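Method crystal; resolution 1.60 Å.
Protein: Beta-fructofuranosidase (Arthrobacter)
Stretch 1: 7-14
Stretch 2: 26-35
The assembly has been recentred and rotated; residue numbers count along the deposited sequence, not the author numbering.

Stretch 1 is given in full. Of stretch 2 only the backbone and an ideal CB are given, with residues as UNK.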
# COMPACT_ATOMS: atom_id res chain seq x y z
N GLY A 7 4.16 -13.91 -28.29
CA GLY A 7 5.15 -13.84 -27.24
C GLY A 7 5.10 -15.13 -26.44
O GLY A 7 4.30 -15.99 -26.78
N PRO A 8 5.92 -15.23 -25.39
CA PRO A 8 5.91 -16.46 -24.59
C PRO A 8 4.55 -16.67 -23.94
O PRO A 8 3.85 -15.72 -23.64
CB PRO A 8 6.97 -16.19 -23.52
CG PRO A 8 6.97 -14.69 -23.37
CD PRO A 8 6.75 -14.18 -24.76
N GLU A 9 4.22 -17.93 -23.66
CA GLU A 9 3.06 -18.22 -22.87
C GLU A 9 3.41 -18.03 -21.38
O GLU A 9 4.55 -18.13 -20.99
CB GLU A 9 2.60 -19.65 -23.16
CG GLU A 9 2.10 -19.76 -24.60
CD GLU A 9 1.40 -21.04 -24.87
OE1 GLU A 9 0.72 -21.54 -23.95
OE2 GLU A 9 1.49 -21.54 -26.02
N PRO A 10 2.41 -17.66 -20.57
CA PRO A 10 2.64 -17.41 -19.16
C PRO A 10 2.83 -18.73 -18.44
O PRO A 10 2.43 -19.77 -18.95
CB PRO A 10 1.36 -16.71 -18.71
CG PRO A 10 0.33 -17.15 -19.67
CD PRO A 10 1.04 -17.32 -20.97
N THR A 11 3.44 -18.65 -17.27
CA THR A 11 3.74 -19.81 -16.45
C THR A 11 2.43 -20.40 -15.99
O THR A 11 1.47 -19.68 -15.72
CB THR A 11 4.61 -19.39 -15.24
OG1 THR A 11 5.80 -18.76 -15.71
CG2 THR A 11 4.99 -20.57 -14.40
N ILE A 12 2.38 -21.72 -15.87
CA ILE A 12 1.22 -22.37 -15.29
C ILE A 12 1.37 -22.32 -13.77
O ILE A 12 2.37 -22.83 -13.24
CB ILE A 12 1.07 -23.82 -15.78
CG1 ILE A 12 0.82 -23.83 -17.30
CG2 ILE A 12 -0.09 -24.49 -15.06
CD1 ILE A 12 0.66 -25.21 -17.91
N HIS A 13 0.41 -21.67 -13.11
CA HIS A 13 0.38 -21.57 -11.66
C HIS A 13 -0.88 -22.28 -11.17
O HIS A 13 -1.95 -22.15 -11.76
CB HIS A 13 0.32 -20.12 -11.19
CG HIS A 13 1.56 -19.33 -11.44
ND1 HIS A 13 2.67 -19.38 -10.62
CD2 HIS A 13 1.86 -18.41 -12.40
CE1 HIS A 13 3.60 -18.55 -11.07
NE2 HIS A 13 3.12 -17.95 -12.14
N THR A 14 -0.76 -23.02 -10.08
CA THR A 14 -1.86 -23.86 -9.63
C THR A 14 -2.78 -23.25 -8.60
O THR A 14 -3.85 -23.81 -8.32
CB THR A 14 -1.31 -25.16 -9.01
OG1 THR A 14 -0.67 -24.85 -7.77
CG2 THR A 14 -0.29 -25.80 -9.93
N UNK A 26 6.08 -18.41 -4.11
CA UNK A 26 5.55 -18.22 -5.46
C UNK A 26 6.48 -17.29 -6.22
O UNK A 26 7.08 -16.41 -5.60
CB UNK A 26 4.13 -17.66 -5.43
N UNK A 27 6.57 -17.51 -7.52
CA UNK A 27 7.37 -16.64 -8.40
C UNK A 27 6.49 -15.88 -9.35
O UNK A 27 5.61 -16.45 -10.02
CB UNK A 27 8.40 -17.45 -9.19
N UNK A 28 6.73 -14.56 -9.44
CA UNK A 28 6.22 -13.76 -10.55
C UNK A 28 7.31 -13.86 -11.59
O UNK A 28 8.39 -13.30 -11.41
CB UNK A 28 5.91 -12.31 -10.16
N UNK A 29 7.08 -14.68 -12.62
CA UNK A 29 8.19 -15.11 -13.47
C UNK A 29 8.44 -14.13 -14.60
O UNK A 29 7.60 -13.29 -14.88
CB UNK A 29 7.91 -16.50 -14.04
N UNK A 30 9.56 -14.29 -15.31
CA UNK A 30 9.81 -13.48 -16.51
C UNK A 30 8.78 -13.78 -17.60
O UNK A 30 8.32 -12.87 -18.28
CB UNK A 30 11.22 -13.73 -17.04
N UNK A 31 8.37 -15.04 -17.74
CA UNK A 31 7.34 -15.42 -18.70
C UNK A 31 6.03 -14.71 -18.37
O UNK A 31 5.36 -14.19 -19.27
CB UNK A 31 7.14 -16.94 -18.71
N UNK A 32 5.69 -14.65 -17.08
CA UNK A 32 4.49 -13.94 -16.60
C UNK A 32 4.61 -12.45 -16.96
O UNK A 32 3.73 -11.87 -17.58
CB UNK A 32 4.31 -14.12 -15.09
N UNK A 33 5.72 -11.85 -16.57
CA UNK A 33 5.91 -10.42 -16.75
C UNK A 33 5.93 -10.04 -18.22
O UNK A 33 5.54 -8.91 -18.59
CB UNK A 33 7.21 -9.97 -16.08
N UNK A 34 6.33 -10.95 -19.10
CA UNK A 34 6.35 -10.63 -20.54
C UNK A 34 4.96 -10.54 -21.14
O UNK A 34 4.76 -9.97 -22.21
CB UNK A 34 7.16 -11.68 -21.30
N UNK A 35 3.95 -11.06 -20.44
CA UNK A 35 2.57 -10.86 -20.87
C UNK A 35 2.20 -9.37 -20.93
O UNK A 35 1.37 -8.97 -21.73
CB UNK A 35 1.62 -11.60 -19.93

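Position 26 lies on an extended backbone, its CB sideways to stretch 1 with nothing of it within 5.5 Å; many residues would suit, and it is Ala26. Position 27, also extended, points sideways, its ideal CB 5.3 Å from His13 CE1. A long chain could leave stretch 1 behind, and the end of Lys27 does so; its backbone matters more, since Lys27 O lies 3.1 Å from His13 CE1, at the ring edge. At position 28 the CB points away, so stretch 1 sets no demand; the residue is Trp28.

Position 29 is more constrained. Its phi/psi of -88/169° precedes a run of helical angles, the setting of an N-cap, where Ser, Thr, Asp or Asn can accept from a free helical NH. Its CB also points toward stretch 1, 3.5 Å from Thr11 OG1, so a small hydroxyl residue fits best. Thr29, with chi1 at p, meets both demands: Thr29 OG1 accepts from the backbone N of position 32 (2.9 Å), the capping bond, and donates to Thr11 OG1 (2.7 Å).

Position 30 points away and leaves the choice open; it is Arg30. Position 31 points toward stretch 1 at close range, its ideal CB 3.7 Å from Glu9 O and 3.8 Å from Thr11 OG1. A small residue such as Ala, Gly or Ser suits, and Ala31 packs its methyl there.

Position 32 points sideways, yet stretch 1 offers two donors nearby, Thr11 N and the His13 imidazole. Asp suits best, since its carboxylate has an acceptor oxygen for each donor; Asn could serve only one. Asp32 uses both oxygens: OD1 accepts from Thr11 N (3.0 Å) and OD2 from His13 NE2 (2.7 Å). OD2 also accepts from Thr29 N (3.2 Å), so cap and helix turn lock reciprocally. A water donates to both Asp32 OD1 (2.7 Å) and Thr11 O (2.8 Å).

Position 33 is out of reach of stretch 1; Ala33 suits the helical backbone there.

Position 34 points toward the Pro8 ring, its ideal CB 3.7 Å from Pro8 CG. Aliphatic or long, flat-ended chains could cover that ring. Arg34 lays one face of its guanidinium over Pro8 CD, which is 3.6 Å from Arg34 NH2.

Position 35 points sideways, its ideal CB 5.3 Å from Pro10 CB, while Pro8 O waits as an acceptor. A donor on a flexible chain, such as Gln or Lys, would suit. Gln35 NE2 donates almost linearly to Pro8 O (2.9 Å) and also to Ala31 O (2.9 Å), tying stretch 1 to the preceding helical turn.

Stretch 2 26-35: AKWTRADARQ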
# COMPACT_ATOMS: atom_id res chain seq x y z
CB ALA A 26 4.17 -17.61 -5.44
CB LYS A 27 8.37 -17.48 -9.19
CG LYS A 27 9.38 -18.21 -8.32
CD LYS A 27 10.37 -18.98 -9.16
CE LYS A 27 11.36 -19.73 -8.31
NZ LYS A 27 10.72 -20.93 -7.72
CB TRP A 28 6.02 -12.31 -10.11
CG TRP A 28 5.44 -11.42 -11.15
CD1 TRP A 28 4.70 -11.78 -12.23
CD2 TRP A 28 5.52 -9.97 -11.19
NE1 TRP A 28 4.34 -10.67 -12.95
CE2 TRP A 28 4.78 -9.55 -12.30
CE3 TRP A 28 6.07 -9.01 -10.34
CZ2 TRP A 28 4.66 -8.21 -12.64
CZ3 TRP A 28 5.97 -7.68 -10.70
CH2 TRP A 28 5.23 -7.31 -11.80
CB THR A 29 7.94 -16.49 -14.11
OG1 THR A 29 6.87 -16.38 -15.06
CG2 THR A 29 7.56 -17.53 -13.04
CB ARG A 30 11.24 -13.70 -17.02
CG ARG A 30 12.28 -13.09 -16.09
CD ARG A 30 13.70 -13.17 -16.63
NE ARG A 30 13.92 -12.53 -17.93
CZ ARG A 30 14.26 -11.25 -18.09
NH1 ARG A 30 14.39 -10.44 -17.05
NH2 ARG A 30 14.47 -10.78 -19.31
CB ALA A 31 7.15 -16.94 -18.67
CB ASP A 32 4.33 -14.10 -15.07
CG ASP A 32 3.96 -15.54 -14.63
OD1 ASP A 32 3.44 -16.33 -15.44
OD2 ASP A 32 4.15 -15.82 -13.42
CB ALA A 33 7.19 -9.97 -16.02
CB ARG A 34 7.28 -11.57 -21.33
CG ARG A 34 8.74 -11.30 -21.02
CD ARG A 34 9.71 -12.28 -21.68
NE ARG A 34 9.67 -12.23 -23.14
CZ ARG A 34 10.21 -13.14 -23.95
NH1 ARG A 34 10.82 -14.22 -23.47
NH2 ARG A 34 10.10 -12.99 -25.28
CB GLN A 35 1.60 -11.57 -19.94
CG GLN A 35 1.83 -13.07 -19.77
CD GLN A 35 2.07 -13.80 -21.07
OE1 GLN A 35 1.19 -13.88 -21.93
NE2 GLN A 35 3.25 -14.34 -21.21
O HOH W 1 0.81 -16.97 -15.24
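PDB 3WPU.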